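Local coordinates for DUF7790 domain-containing protein (Leptospira interrogans serogroup Icterohaemorrhagiae serovar copenhageni, PDB 6ULO) that is of unknown function but probably sits at the membrane, with a domain related by family to the NADP-binding Rossmann-like folds, at residues Q74-A79 against S180-L185; I102-L107 against G189-I194; L131-F136 against V141-Y146; K158-L163 against M171-D176; E228-A231 against E235-N238. All coordinates share one frame; numbering follows the deposited sequence. Where two conformers were deposited one is given.

Contact 1. Residues Q74-A79 against S180-L185; sequences QNLTIA and SYIRKL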
# COMPACT_ATOMS: atom_id res chain seq x y z
N GLN A 74 0.60 5.85 1.58
CA GLN A 74 1.22 5.17 2.72
C GLN A 74 1.99 3.93 2.27
O GLN A 74 2.94 3.51 2.94
CB GLN A 74 0.20 4.83 3.81
CG GLN A 74 -0.75 3.69 3.49
CD GLN A 74 -2.01 4.10 2.79
OE1 GLN A 74 -2.00 4.91 1.87
NE2 GLN A 74 -3.13 3.50 3.19
N ASN A 75 1.60 3.33 1.14
CA ASN A 75 2.33 2.19 0.60
C ASN A 75 3.73 2.57 0.17
O ASN A 75 4.65 1.75 0.26
CB ASN A 75 1.57 1.63 -0.59
CG ASN A 75 0.26 0.99 -0.14
OD1 ASN A 75 0.27 -0.07 0.49
ND2 ASN A 75 -0.86 1.62 -0.46
N LEU A 76 3.89 3.78 -0.37
CA LEU A 76 5.21 4.24 -0.78
C LEU A 76 6.09 4.46 0.45
O LEU A 76 7.29 4.16 0.44
CB LEU A 76 5.09 5.49 -1.64
CG LEU A 76 4.15 5.30 -2.84
CD1 LEU A 76 4.10 6.57 -3.65
CD2 LEU A 76 4.54 4.15 -3.75
N THR A 77 5.50 4.97 1.55
CA THR A 77 6.26 5.08 2.79
C THR A 77 6.79 3.72 3.22
O THR A 77 8.00 3.58 3.51
CB THR A 77 5.37 5.68 3.87
OG1 THR A 77 5.06 7.01 3.47
CG2 THR A 77 6.06 5.70 5.24
N ILE A 78 5.92 2.71 3.27
CA ILE A 78 6.36 1.43 3.81
C ILE A 78 7.34 0.76 2.85
O ILE A 78 8.35 0.17 3.27
CB ILE A 78 5.14 0.53 4.08
CG1 ILE A 78 4.17 1.20 5.07
CG2 ILE A 78 5.57 -0.84 4.55
CD1 ILE A 78 2.82 0.46 5.22
N ALA A 79 7.07 0.85 1.53
CA ALA A 79 7.94 0.23 0.53
C ALA A 79 9.33 0.85 0.54
O ALA A 79 10.33 0.15 0.29
CB ALA A 79 7.33 0.36 -0.86
N SER A 180 14.20 9.64 -3.20
CA SER A 180 14.89 9.22 -4.41
C SER A 180 14.66 7.74 -4.70
O SER A 180 14.55 7.35 -5.88
CB SER A 180 16.38 9.48 -4.23
OG SER A 180 17.07 9.09 -5.38
N TYR A 181 14.55 6.90 -3.66
CA TYR A 181 14.31 5.48 -3.88
C TYR A 181 12.95 5.25 -4.53
O TYR A 181 12.83 4.49 -5.50
CB TYR A 181 14.39 4.75 -2.52
CG TYR A 181 14.26 3.25 -2.68
CD1 TYR A 181 15.39 2.46 -2.95
CD2 TYR A 181 13.04 2.61 -2.63
CE1 TYR A 181 15.28 1.09 -3.14
CE2 TYR A 181 12.92 1.25 -2.86
CZ TYR A 181 14.04 0.51 -3.08
OH TYR A 181 13.96 -0.84 -3.30
N ILE A 182 11.91 5.91 -4.01
CA ILE A 182 10.58 5.78 -4.60
C ILE A 182 10.54 6.37 -6.00
O ILE A 182 9.95 5.78 -6.92
CB ILE A 182 9.54 6.44 -3.65
CG1 ILE A 182 9.40 5.60 -2.37
CG2 ILE A 182 8.19 6.63 -4.34
CD1 ILE A 182 8.95 4.15 -2.60
N ARG A 183 11.19 7.52 -6.21
CA ARG A 183 11.20 8.11 -7.54
C ARG A 183 11.89 7.20 -8.55
O ARG A 183 11.45 7.10 -9.70
CB ARG A 183 11.88 9.47 -7.50
CG ARG A 183 11.95 10.10 -8.91
CD ARG A 183 12.31 11.56 -8.89
NE ARG A 183 12.15 12.17 -10.21
CZ ARG A 183 13.16 12.59 -10.97
NH1 ARG A 183 14.41 12.47 -10.51
NH2 ARG A 183 12.91 13.14 -12.15
N LYS A 184 12.96 6.54 -8.13
CA LYS A 184 13.66 5.61 -9.02
C LYS A 184 12.73 4.49 -9.47
O LYS A 184 12.62 4.20 -10.67
CB LYS A 184 14.89 5.05 -8.32
CG LYS A 184 15.67 4.09 -9.22
CD LYS A 184 16.82 3.46 -8.49
CE LYS A 184 17.66 2.58 -9.37
NZ LYS A 184 18.42 1.62 -8.54
N LEU A 185 11.99 3.89 -8.53
CA LEU A 185 10.99 2.88 -8.91
C LEU A 185 9.96 3.47 -9.87
O LEU A 185 9.56 2.80 -10.83
CB LEU A 185 10.30 2.32 -7.68
CG LEU A 185 11.19 1.58 -6.68
CD1 LEU A 185 10.31 1.04 -5.51
CD2 LEU A 185 11.97 0.44 -7.35
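Leu-76 and Ile-182 carry the apolar part of this contact, meeting obliquely where helices 74-82 and 176-187 come closest. The CD1 methyl of Leu-76 lies 4.1 Å from CG2 of Ile-182. The other branch of Ile-182, turned by chi2 of -60°, carries CD1 over the turn that holds Leu-76, where it also comes within 4.5 Å of Ala-79 CB. One isoleucine thus touches two residues of the facing helix, three positions apart, with its two branches.

A second kind of contact is made with backbone oxygens. Ile-182 CD1 comes within 3.5 Å of the carbonyl oxygen of Leu-76, so the methyl rests on the helix backbone itself. Farther along, the Tyr-181 ring brings CE2 to 4.2 Å from Ala-79 O. The hydroxyl of that tyrosine bonds elsewhere, to the carbonyl of Ser-84, in the turn that follows helix 74-82, which ties helix 176-187 to this turn as well.

No hydrogen bond joins the two segments directly. Their axes pass 10.1 Å apart at 110°, a steep crossing that keeps the touching patch small. Below it, Leu-76, Ala-79 and Leu-185 all rest on Ile-87 of strand 86-91, so both helices lie on the same face of the sheet. Helix 74-82 links the neighbouring parallel strands 66-69 and 86-91, a beta-alpha-beta unit consistent with the first crossover of a Rossmann-like fold.

Contact 2. Residues I102-L107 against G189-I194; sequences ITILFL and GKILPI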
# COMPACT_ATOMS: atom_id res chain seq x y z
N ILE A 102 -1.71 9.28 -10.93
CA ILE A 102 -1.25 10.67 -10.90
C ILE A 102 -0.01 10.81 -10.04
O ILE A 102 0.97 11.45 -10.44
CB ILE A 102 -2.38 11.60 -10.41
CG1 ILE A 102 -3.55 11.55 -11.40
CG2 ILE A 102 -1.85 13.02 -10.21
CD1 ILE A 102 -4.83 12.19 -10.84
N THR A 103 -0.01 10.22 -8.84
CA THR A 103 1.16 10.30 -7.97
C THR A 103 2.41 9.79 -8.67
O THR A 103 3.49 10.40 -8.56
CB THR A 103 0.85 9.53 -6.69
OG1 THR A 103 0.02 10.35 -5.89
CG2 THR A 103 2.11 9.11 -5.91
N ILE A 104 2.30 8.68 -9.42
CA ILE A 104 3.47 8.14 -10.10
C ILE A 104 3.98 9.11 -11.16
O ILE A 104 5.19 9.32 -11.31
CB ILE A 104 3.12 6.75 -10.68
CG1 ILE A 104 2.89 5.78 -9.52
CG2 ILE A 104 4.20 6.26 -11.65
CD1 ILE A 104 2.12 4.53 -9.90
N LEU A 105 3.07 9.71 -11.94
CA LEU A 105 3.47 10.71 -12.92
C LEU A 105 4.18 11.87 -12.24
O LEU A 105 5.23 12.33 -12.71
CB LEU A 105 2.23 11.18 -13.66
CG LEU A 105 2.39 12.35 -14.63
CD1 LEU A 105 3.33 12.03 -15.80
CD2 LEU A 105 0.98 12.78 -15.14
N PHE A 106 3.63 12.34 -11.10
CA PHE A 106 4.27 13.46 -10.40
C PHE A 106 5.65 13.06 -9.88
O PHE A 106 6.60 13.85 -9.97
CB PHE A 106 3.42 13.96 -9.25
CG PHE A 106 2.13 14.63 -9.64
CD1 PHE A 106 1.82 14.95 -10.95
CD2 PHE A 106 1.21 14.96 -8.62
CE1 PHE A 106 0.63 15.59 -11.25
CE2 PHE A 106 0.03 15.60 -8.91
CZ PHE A 106 -0.26 15.93 -10.24
N LEU A 107 5.80 11.84 -9.37
CA LEU A 107 7.12 11.38 -8.93
C LEU A 107 8.11 11.38 -10.08
O LEU A 107 9.25 11.84 -9.93
CB LEU A 107 7.03 9.95 -8.36
CG LEU A 107 6.36 9.85 -6.98
CD1 LEU A 107 6.00 8.38 -6.71
CD2 LEU A 107 7.31 10.40 -5.90
N GLY A 189 9.10 2.24 -13.97
CA GLY A 189 7.88 1.52 -14.23
C GLY A 189 7.58 0.45 -13.21
O GLY A 189 6.76 -0.44 -13.45
N LYS A 190 8.21 0.53 -12.04
CA LYS A 190 8.12 -0.50 -11.02
C LYS A 190 7.07 -0.22 -9.97
O LYS A 190 6.97 -1.00 -9.02
CB LYS A 190 9.48 -0.71 -10.37
CG LYS A 190 10.56 -1.21 -11.33
CD LYS A 190 11.90 -1.28 -10.64
CE LYS A 190 12.94 -1.95 -11.51
NZ LYS A 190 14.29 -1.78 -10.89
N ILE A 191 6.29 0.84 -10.13
CA ILE A 191 5.13 1.10 -9.26
C ILE A 191 3.93 0.97 -10.16
O ILE A 191 3.79 1.73 -11.13
CB ILE A 191 5.18 2.50 -8.61
CG1 ILE A 191 6.53 2.76 -7.97
CG2 ILE A 191 4.04 2.58 -7.59
CD1 ILE A 191 6.64 4.13 -7.29
N LEU A 192 3.08 -0.01 -9.86
CA LEU A 192 2.05 -0.47 -10.79
C LEU A 192 0.69 -0.39 -10.12
O LEU A 192 0.34 -1.28 -9.31
CB LEU A 192 2.32 -1.89 -11.28
CG LEU A 192 3.68 -2.03 -11.98
CD1 LEU A 192 4.62 -2.80 -11.06
CD2 LEU A 192 3.55 -2.77 -13.29
N PRO A 193 -0.12 0.61 -10.45
CA PRO A 193 -1.50 0.64 -9.94
C PRO A 193 -2.37 -0.30 -10.74
O PRO A 193 -2.41 -0.22 -11.96
CB PRO A 193 -1.93 2.09 -10.16
CG PRO A 193 -0.80 2.79 -10.81
CD PRO A 193 0.19 1.79 -11.28
N ILE A 194 -3.05 -1.20 -10.05
CA ILE A 194 -3.84 -2.23 -10.72
C ILE A 194 -5.20 -2.34 -10.04
O ILE A 194 -5.35 -2.07 -8.84
CB ILE A 194 -3.12 -3.58 -10.78
CG1 ILE A 194 -2.72 -4.10 -9.38
CG2 ILE A 194 -1.94 -3.54 -11.74
CD1 ILE A 194 -2.23 -5.59 -9.39
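The amide N of Leu-107 donates to Thr-103 O at 2.8 Å, a helical bond that fixes the turn from which Leu-107 reaches strand 191-195. At its other end Leu-107 offers its carbonyl oxygen to NE of Arg-183, from the neighbouring helix 176-187. No hydrogen bond crosses the contact; the side chains that meet are apolar. Ile-104 does most of the work: its CD1 methyl sits against the CG-CD side of the Pro-193 ring, 3.5 Å from CG, and lies 3.6 Å from CG2 of Ile-191. Ile-104 and Ile-191 run past each other in opposite senses, and the Ile-104 CD1 methyl also lies 3.5 Å from Ile-191 O. One turn later Leu-107 CD1 touches Ile-191 CD1 at 4.3 Å.

The strand alternates: Ile-191 and Pro-193 turn their side chains to the helix, while Leu-192 between them points away and packs on Tyr-88. Gly-189, with positive phi, ends helix 176-187 in a Schellman motif just before the strand begins. The axes run nearly antiparallel, at 161°. Helix 94-109 thus lies against an edge strand of the sheet, 191-195, which pairs in parallel with 86-91, as in the alpha/beta layering of Rossmann-like domains.

Contact 3. Residues L131-F136 against V141-Y146; sequences LIQVSF and VYKKVY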
# COMPACT_ATOMS: atom_id res chain seq x y z
N LEU A 131 0.49 19.30 -16.67
CA LEU A 131 1.23 18.05 -16.86
C LEU A 131 0.26 16.91 -17.13
O LEU A 131 0.47 16.09 -18.04
CB LEU A 131 2.07 17.76 -15.63
CG LEU A 131 2.77 16.40 -15.58
CD1 LEU A 131 3.70 16.26 -16.76
CD2 LEU A 131 3.54 16.27 -14.27
N ILE A 132 -0.84 16.84 -16.36
CA ILE A 132 -1.85 15.82 -16.65
C ILE A 132 -2.38 16.00 -18.06
O ILE A 132 -2.56 15.01 -18.80
CB ILE A 132 -2.98 15.86 -15.60
CG1 ILE A 132 -2.44 15.35 -14.26
CG2 ILE A 132 -4.18 15.03 -16.07
CD1 ILE A 132 -3.35 15.66 -13.06
N GLN A 133 -2.65 17.25 -18.47
CA GLN A 133 -3.22 17.51 -19.79
C GLN A 133 -2.39 16.91 -20.91
O GLN A 133 -2.95 16.37 -21.88
CB GLN A 133 -3.36 19.03 -19.99
CG GLN A 133 -4.01 19.42 -21.32
CD GLN A 133 -5.47 19.01 -21.40
OE1 GLN A 133 -6.14 18.93 -20.38
NE2 GLN A 133 -5.97 18.80 -22.61
N VAL A 134 -1.06 17.00 -20.82
CA VAL A 134 -0.20 16.51 -21.89
C VAL A 134 0.12 15.03 -21.78
O VAL A 134 0.74 14.48 -22.70
CB VAL A 134 1.11 17.32 -22.02
CG1 VAL A 134 0.82 18.77 -22.34
CG2 VAL A 134 2.00 17.17 -20.80
N SER A 135 -0.26 14.36 -20.69
CA SER A 135 0.20 13.01 -20.38
C SER A 135 -0.80 11.91 -20.71
O SER A 135 -0.44 10.73 -20.59
CB SER A 135 0.61 12.92 -18.90
OG SER A 135 1.69 13.81 -18.65
N PHE A 136 -2.01 12.25 -21.14
CA PHE A 136 -3.06 11.27 -21.40
C PHE A 136 -3.84 11.71 -22.62
O PHE A 136 -3.94 12.89 -22.92
CB PHE A 136 -4.06 11.21 -20.22
CG PHE A 136 -3.43 10.84 -18.91
CD1 PHE A 136 -3.25 9.51 -18.55
CD2 PHE A 136 -3.02 11.83 -18.03
CE1 PHE A 136 -2.67 9.18 -17.34
CE2 PHE A 136 -2.43 11.50 -16.82
CZ PHE A 136 -2.27 10.17 -16.49
N VAL A 141 -10.28 12.67 -17.13
CA VAL A 141 -10.50 11.64 -16.12
C VAL A 141 -9.60 11.92 -14.93
O VAL A 141 -10.03 11.85 -13.76
CB VAL A 141 -10.20 10.25 -16.73
CG1 VAL A 141 -10.16 9.18 -15.67
CG2 VAL A 141 -11.27 9.90 -17.80
N TYR A 142 -8.34 12.25 -15.21
CA TYR A 142 -7.33 12.45 -14.17
C TYR A 142 -7.40 13.84 -13.58
O TYR A 142 -7.15 13.99 -12.38
CB TYR A 142 -5.94 12.11 -14.74
CG TYR A 142 -5.94 10.69 -15.25
CD1 TYR A 142 -5.64 9.62 -14.42
CD2 TYR A 142 -6.31 10.41 -16.59
CE1 TYR A 142 -5.71 8.31 -14.90
CE2 TYR A 142 -6.38 9.13 -17.06
CZ TYR A 142 -6.07 8.09 -16.23
OH TYR A 142 -6.17 6.82 -16.77
N LYS A 143 -7.78 14.86 -14.36
CA LYS A 143 -7.94 16.19 -13.78
C LYS A 143 -9.07 16.20 -12.76
O LYS A 143 -8.96 16.85 -11.71
CB LYS A 143 -8.20 17.24 -14.88
CG LYS A 143 -7.03 17.45 -15.79
CD LYS A 143 -7.38 18.48 -16.88
CE LYS A 143 -6.39 19.58 -16.95
NZ LYS A 143 -6.74 20.56 -18.03
N LYS A 144 -10.16 15.48 -13.05
CA LYS A 144 -11.25 15.39 -12.08
C LYS A 144 -10.77 14.71 -10.80
O LYS A 144 -11.06 15.17 -9.70
CB LYS A 144 -12.41 14.59 -12.68
CG LYS A 144 -13.22 15.30 -13.76
CD LYS A 144 -14.34 14.37 -14.23
CE LYS A 144 -15.19 15.00 -15.27
NZ LYS A 144 -15.61 16.33 -14.81
N VAL A 145 -10.03 13.61 -10.93
CA VAL A 145 -9.47 12.93 -9.76
C VAL A 145 -8.55 13.87 -8.98
O VAL A 145 -8.63 13.95 -7.75
CB VAL A 145 -8.77 11.61 -10.14
CG1 VAL A 145 -8.00 11.05 -8.93
CG2 VAL A 145 -9.78 10.61 -10.64
N TYR A 146 -7.70 14.62 -9.68
CA TYR A 146 -6.82 15.57 -9.00
C TYR A 146 -7.63 16.54 -8.16
O TYR A 146 -7.32 16.78 -6.99
CB TYR A 146 -5.97 16.35 -10.02
CG TYR A 146 -5.04 17.35 -9.34
CD1 TYR A 146 -3.70 17.05 -9.13
CD2 TYR A 146 -5.51 18.61 -8.95
CE1 TYR A 146 -2.84 17.96 -8.48
CE2 TYR A 146 -4.67 19.52 -8.31
CZ TYR A 146 -3.34 19.19 -8.09
OH TYR A 146 -2.52 20.11 -7.47
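An antiparallel helical hairpin brings Phe-136 and Tyr-142 together, with helix 125-135 turning back through a short connection into helix 139-166. The segment axes run 9.5 Å apart at 155°. Beside the turn the two rings stack face to face, their centroids 3.9 Å apart and their planes only 10° from parallel. Tyr-142 CD2 sits over the centre of the phenylalanine ring and Phe-136 CE1 over that of the tyrosine. Val-141 CG1 lies on the opposite face of the Tyr-142 ring, and His-98 meets this ring edge-to-face.

Deeper in, Ile-132 packs between the two helices. Its CG2 is 3.7 Å from both Tyr-142 CB and Lys-143 CG; its CD1 reaches Tyr-146 CB at 4.1 Å. The Tyr-146 hydroxyl, meanwhile, is bonded to Leu-119 O and Arg-154.

Toward solvent, Lys-143 NZ donates to Gln-133 OE1 at 2.9 Å, tilted 31° from the carbonyl plane. Gln-133 bends at chi2 and Lys-143 at chi3 to make this meeting. A cation thus meets a neutral amide oxygen in a probably charge-assisted hydrogen bond on the exposed side, without a counter-charge from Gln-133, while ring stacking and isoleucine packing make up most of the buried surface.

Contact 4. Residues K158-L163 against M171-D176; sequences KTNLML and MFQTDD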
# COMPACT_ATOMS: atom_id res chain seq x y z
N LYS A 158 0.63 17.65 4.96
CA LYS A 158 1.01 18.52 6.07
C LYS A 158 1.05 17.76 7.38
O LYS A 158 1.94 18.01 8.21
CB LYS A 158 0.06 19.71 6.15
CG LYS A 158 0.10 20.53 4.87
CD LYS A 158 -1.01 21.58 4.82
CE LYS A 158 -1.07 22.21 3.42
NZ LYS A 158 0.22 22.85 3.05
N THR A 159 0.12 16.82 7.58
CA THR A 159 0.14 15.96 8.75
C THR A 159 1.38 15.07 8.75
O THR A 159 2.02 14.90 9.79
CB THR A 159 -1.13 15.12 8.76
OG1 THR A 159 -2.21 16.01 9.06
CG2 THR A 159 -1.05 14.01 9.80
N ASN A 160 1.73 14.48 7.58
CA ASN A 160 2.91 13.62 7.54
C ASN A 160 4.17 14.38 7.90
O ASN A 160 5.05 13.82 8.55
CB ASN A 160 3.07 12.97 6.16
CG ASN A 160 2.10 11.84 5.94
OD1 ASN A 160 1.45 11.37 6.85
ND2 ASN A 160 1.98 11.41 4.70
N LEU A 161 4.31 15.62 7.44
CA LEU A 161 5.49 16.38 7.81
C LEU A 161 5.52 16.57 9.32
O LEU A 161 6.54 16.33 9.97
CB LEU A 161 5.47 17.72 7.08
CG LEU A 161 6.56 18.71 7.47
CD1 LEU A 161 7.92 18.10 7.29
CD2 LEU A 161 6.40 19.99 6.67
N MET A 162 4.39 16.97 9.89
CA MET A 162 4.29 17.11 11.34
C MET A 162 4.68 15.83 12.07
O MET A 162 5.45 15.88 13.03
CB MET A 162 2.87 17.56 11.67
CG MET A 162 2.60 17.81 13.15
SD MET A 162 2.33 16.28 14.14
CE MET A 162 0.73 15.79 13.54
N LEU A 163 4.15 14.67 11.63
CA LEU A 163 4.41 13.40 12.31
C LEU A 163 5.87 12.99 12.21
O LEU A 163 6.46 12.48 13.18
CB LEU A 163 3.56 12.31 11.66
CG LEU A 163 2.05 12.42 11.87
CD1 LEU A 163 1.36 11.43 10.96
CD2 LEU A 163 1.64 12.17 13.33
N MET A 171 10.62 9.50 6.26
CA MET A 171 9.68 8.85 5.34
C MET A 171 9.84 9.54 3.98
O MET A 171 10.54 10.56 3.85
CB MET A 171 8.25 8.84 5.94
CG MET A 171 7.71 10.21 6.36
SD MET A 171 6.98 11.18 5.03
CE MET A 171 5.53 10.21 4.65
N PHE A 172 9.25 8.94 2.93
CA PHE A 172 9.64 9.33 1.57
C PHE A 172 9.29 10.76 1.22
O PHE A 172 9.85 11.29 0.24
CB PHE A 172 9.07 8.34 0.52
CG PHE A 172 7.67 8.67 0.03
CD1 PHE A 172 7.46 9.28 -1.21
CD2 PHE A 172 6.55 8.32 0.78
CE1 PHE A 172 6.18 9.56 -1.65
CE2 PHE A 172 5.27 8.60 0.34
CZ PHE A 172 5.07 9.22 -0.89
N GLN A 173 8.38 11.41 1.96
CA GLN A 173 8.04 12.80 1.67
C GLN A 173 8.94 13.78 2.39
O GLN A 173 8.95 14.96 2.04
CB GLN A 173 6.58 13.14 1.99
CG GLN A 173 5.60 12.28 1.16
CD GLN A 173 4.19 12.27 1.71
OE1 GLN A 173 3.91 12.87 2.75
NE2 GLN A 173 3.30 11.52 1.06
N THR A 174 9.72 13.31 3.36
CA THR A 174 10.50 14.19 4.22
C THR A 174 11.98 13.85 4.25
O THR A 174 12.73 14.51 4.97
CB THR A 174 9.96 14.18 5.67
OG1 THR A 174 10.12 12.86 6.22
CG2 THR A 174 8.52 14.60 5.76
N ASP A 175 12.42 12.86 3.48
CA ASP A 175 13.82 12.43 3.47
C ASP A 175 14.28 12.25 2.03
O ASP A 175 13.65 11.52 1.25
CB ASP A 175 13.98 11.10 4.22
CG ASP A 175 15.41 10.60 4.20
OD1 ASP A 175 16.25 11.21 4.87
OD2 ASP A 175 15.71 9.63 3.49
N ASP A 176 15.39 12.92 1.68
CA ASP A 176 15.84 12.91 0.29
C ASP A 176 16.15 11.50 -0.21
O ASP A 176 15.81 11.16 -1.34
CB ASP A 176 17.07 13.82 0.13
CG ASP A 176 16.74 15.30 0.21
OD1 ASP A 176 15.59 15.71 -0.02
OD2 ASP A 176 17.69 16.08 0.50
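Asn-160 and Gln-173 supply the polar link between helix 139-166 and the loop after it. ND2 of Asn-160 donates to OE1 of Gln-173 over 3.1 Å, and the bond is nearly straight, 169° at the hydrogen. The acceptor lies in the amide plane of Asn-160, but the donor sits 36° out of the carbonyl plane of Gln-173, and the two amide planes are 37° apart. Gln-173 runs extended beyond CG, which carries its oxygen across to the helix; its CG meanwhile lies over the centre of the Phe-172 ring.

The loop itself is a turn: Thr-174 N bonds to Met-171 O at 2.9 Å, closing a type I beta turn with Phe-172 and Gln-173 at its corners. Inside the turn Met-171 SD accepts a weak hydrogen bond from the backbone N of Gln-173. Asp-175 follows as N-cap of helix 176-187, its OD2 receiving the amide N of Gln-178.

Van der Waals contacts flank the amide pair. The Met-171 chain, bent at both chi2 and chi3, curls round until its CE methyl is 3.7 Å from Asn-160 ND2, the two side chains crossing at about a right angle. On the more exposed side Leu-161 CD1 meets Thr-174 CG2 at 3.9 Å. The Leu-161 branch gets there with CG anti to the backbone N, while Thr-174 also touches Ser-164, one turn farther along the helix.

Contact 5. Residues E228-A231 against E235-N238; sequences EYFA and EFKN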
# COMPACT_ATOMS: atom_id res chain seq x y z
N GLU A 228 -11.26 -5.62 8.43
CA GLU A 228 -12.35 -5.37 9.37
C GLU A 228 -13.71 -5.41 8.71
O GLU A 228 -14.73 -5.46 9.42
CB GLU A 228 -12.14 -4.02 10.05
CG GLU A 228 -10.88 -3.97 10.88
CD GLU A 228 -10.94 -2.92 11.98
OE1 GLU A 228 -10.91 -1.71 11.67
OE2 GLU A 228 -11.01 -3.31 13.17
N TYR A 229 -13.78 -5.42 7.37
CA TYR A 229 -15.04 -5.40 6.66
C TYR A 229 -15.53 -6.78 6.22
O TYR A 229 -16.60 -6.87 5.60
CB TYR A 229 -14.94 -4.49 5.43
CG TYR A 229 -14.79 -3.05 5.80
CD1 TYR A 229 -15.89 -2.20 5.79
CD2 TYR A 229 -13.55 -2.53 6.17
CE1 TYR A 229 -15.76 -0.88 6.14
CE2 TYR A 229 -13.41 -1.19 6.53
CZ TYR A 229 -14.53 -0.38 6.52
OH TYR A 229 -14.42 0.95 6.86
N PHE A 230 -14.80 -7.86 6.52
CA PHE A 230 -15.24 -9.17 6.02
C PHE A 230 -14.68 -10.30 6.87
O PHE A 230 -13.58 -10.21 7.40
CB PHE A 230 -14.86 -9.39 4.54
CG PHE A 230 -13.39 -9.18 4.21
CD1 PHE A 230 -12.45 -10.19 4.42
CD2 PHE A 230 -12.95 -7.98 3.67
CE1 PHE A 230 -11.11 -10.00 4.07
CE2 PHE A 230 -11.63 -7.78 3.33
CZ PHE A 230 -10.71 -8.79 3.53
N ALA A 231 -15.45 -11.39 6.93
CA ALA A 231 -14.88 -12.68 7.29
C ALA A 231 -14.20 -13.24 6.05
O ALA A 231 -14.69 -13.06 4.94
CB ALA A 231 -15.98 -13.62 7.80
N GLU A 235 -12.22 -17.15 -1.95
CA GLU A 235 -11.35 -16.60 -2.99
C GLU A 235 -10.15 -15.89 -2.38
O GLU A 235 -9.04 -15.97 -2.92
CB GLU A 235 -12.11 -15.68 -3.93
CG GLU A 235 -13.01 -16.40 -4.97
CD GLU A 235 -12.28 -17.33 -6.01
OE1 GLU A 235 -11.05 -17.22 -6.28
OE2 GLU A 235 -12.96 -18.20 -6.60
N PHE A 236 -10.33 -15.23 -1.24
CA PHE A 236 -9.22 -14.56 -0.56
C PHE A 236 -8.27 -15.59 0.03
O PHE A 236 -7.04 -15.44 -0.07
CB PHE A 236 -9.79 -13.64 0.52
CG PHE A 236 -8.74 -12.95 1.34
CD1 PHE A 236 -8.26 -11.71 0.97
CD2 PHE A 236 -8.30 -13.48 2.54
CE1 PHE A 236 -7.30 -11.04 1.75
CE2 PHE A 236 -7.35 -12.83 3.33
CZ PHE A 236 -6.84 -11.61 2.93
N LYS A 237 -8.81 -16.66 0.61
CA LYS A 237 -7.93 -17.70 1.11
C LYS A 237 -7.07 -18.26 -0.03
O LYS A 237 -5.85 -18.40 0.12
CB LYS A 237 -8.77 -18.83 1.72
CG LYS A 237 -9.53 -18.43 2.97
CD LYS A 237 -10.46 -19.57 3.42
CE LYS A 237 -11.09 -19.25 4.74
NZ LYS A 237 -11.95 -20.37 5.18
N ASN A 238 -7.69 -18.58 -1.16
CA ASN A 238 -6.94 -19.13 -2.28
C ASN A 238 -5.88 -18.16 -2.78
O ASN A 238 -4.75 -18.56 -3.08
CB ASN A 238 -7.87 -19.47 -3.44
CG ASN A 238 -8.71 -20.67 -3.17
OD1 ASN A 238 -8.50 -21.42 -2.21
ND2 ASN A 238 -9.69 -20.86 -4.02
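Phe-230 lies in an extended piece of backbone just after the 3-10 turn that includes Glu-228 and Tyr-229, whereas Phe-236 sits in the first turn of helix 234-241. The chain turns by roughly a right angle between them, and the CB of each phenylalanine points toward the other segment.

Their rings form an edge-to-face pair. The edge of Phe-230 is directed to the face of Phe-236, the centroids are 5.6 Å apart and the planes meet at 61°, well short of perpendicular. The nearest atoms are Phe-230 CZ and Phe-236 CE1, 4.5 Å apart, so the pair touches lightly and only a small surface is buried. Each ring reaches the other through its own first torsion. In Phe-230 CG sits between the backbone N and the carbonyl carbon (chi1 53°), an orientation the extended backbone tolerates. In Phe-236 it is anti to the backbone N (chi1 177°), which swings the ring away from the helix toward the loop.

Both rings have further neighbours. Phe-236 also meets the Tyr-232 ring nearly parallel and packs on Phe-286 and Leu-290 of helix 283-291, while Phe-230 touches Leu-199. The contact belongs to the connection from strand 218-222 through helix 234-241 to the adjacent parallel strand 249-255, a beta-alpha-beta crossover of the kind that builds Rossmann-like sheets.

Contacts 1 and 2 touch, centres about 10 Å apart, and alternate along the chain: helix 176-187 is followed, after a short turn, by strand 191-195. The long, mostly helical connection from strand 86-91 to strand 191-195 holds helices 94-109 and 176-187 and both segments of contacts 3 and 4. Contacts 3 and 4 share helix 139-166, centres about 25 Å apart; contact 3 touches contact 2, and contact 4 touches contact 1. The connection thus packs, at these two places, on helices that lie on the sheet. Contact 5 follows later, between central strands 218-222 and 249-255, across the chain's centre from contacts 1, 2 and 4, its centre about 27 Å from that of contact 1.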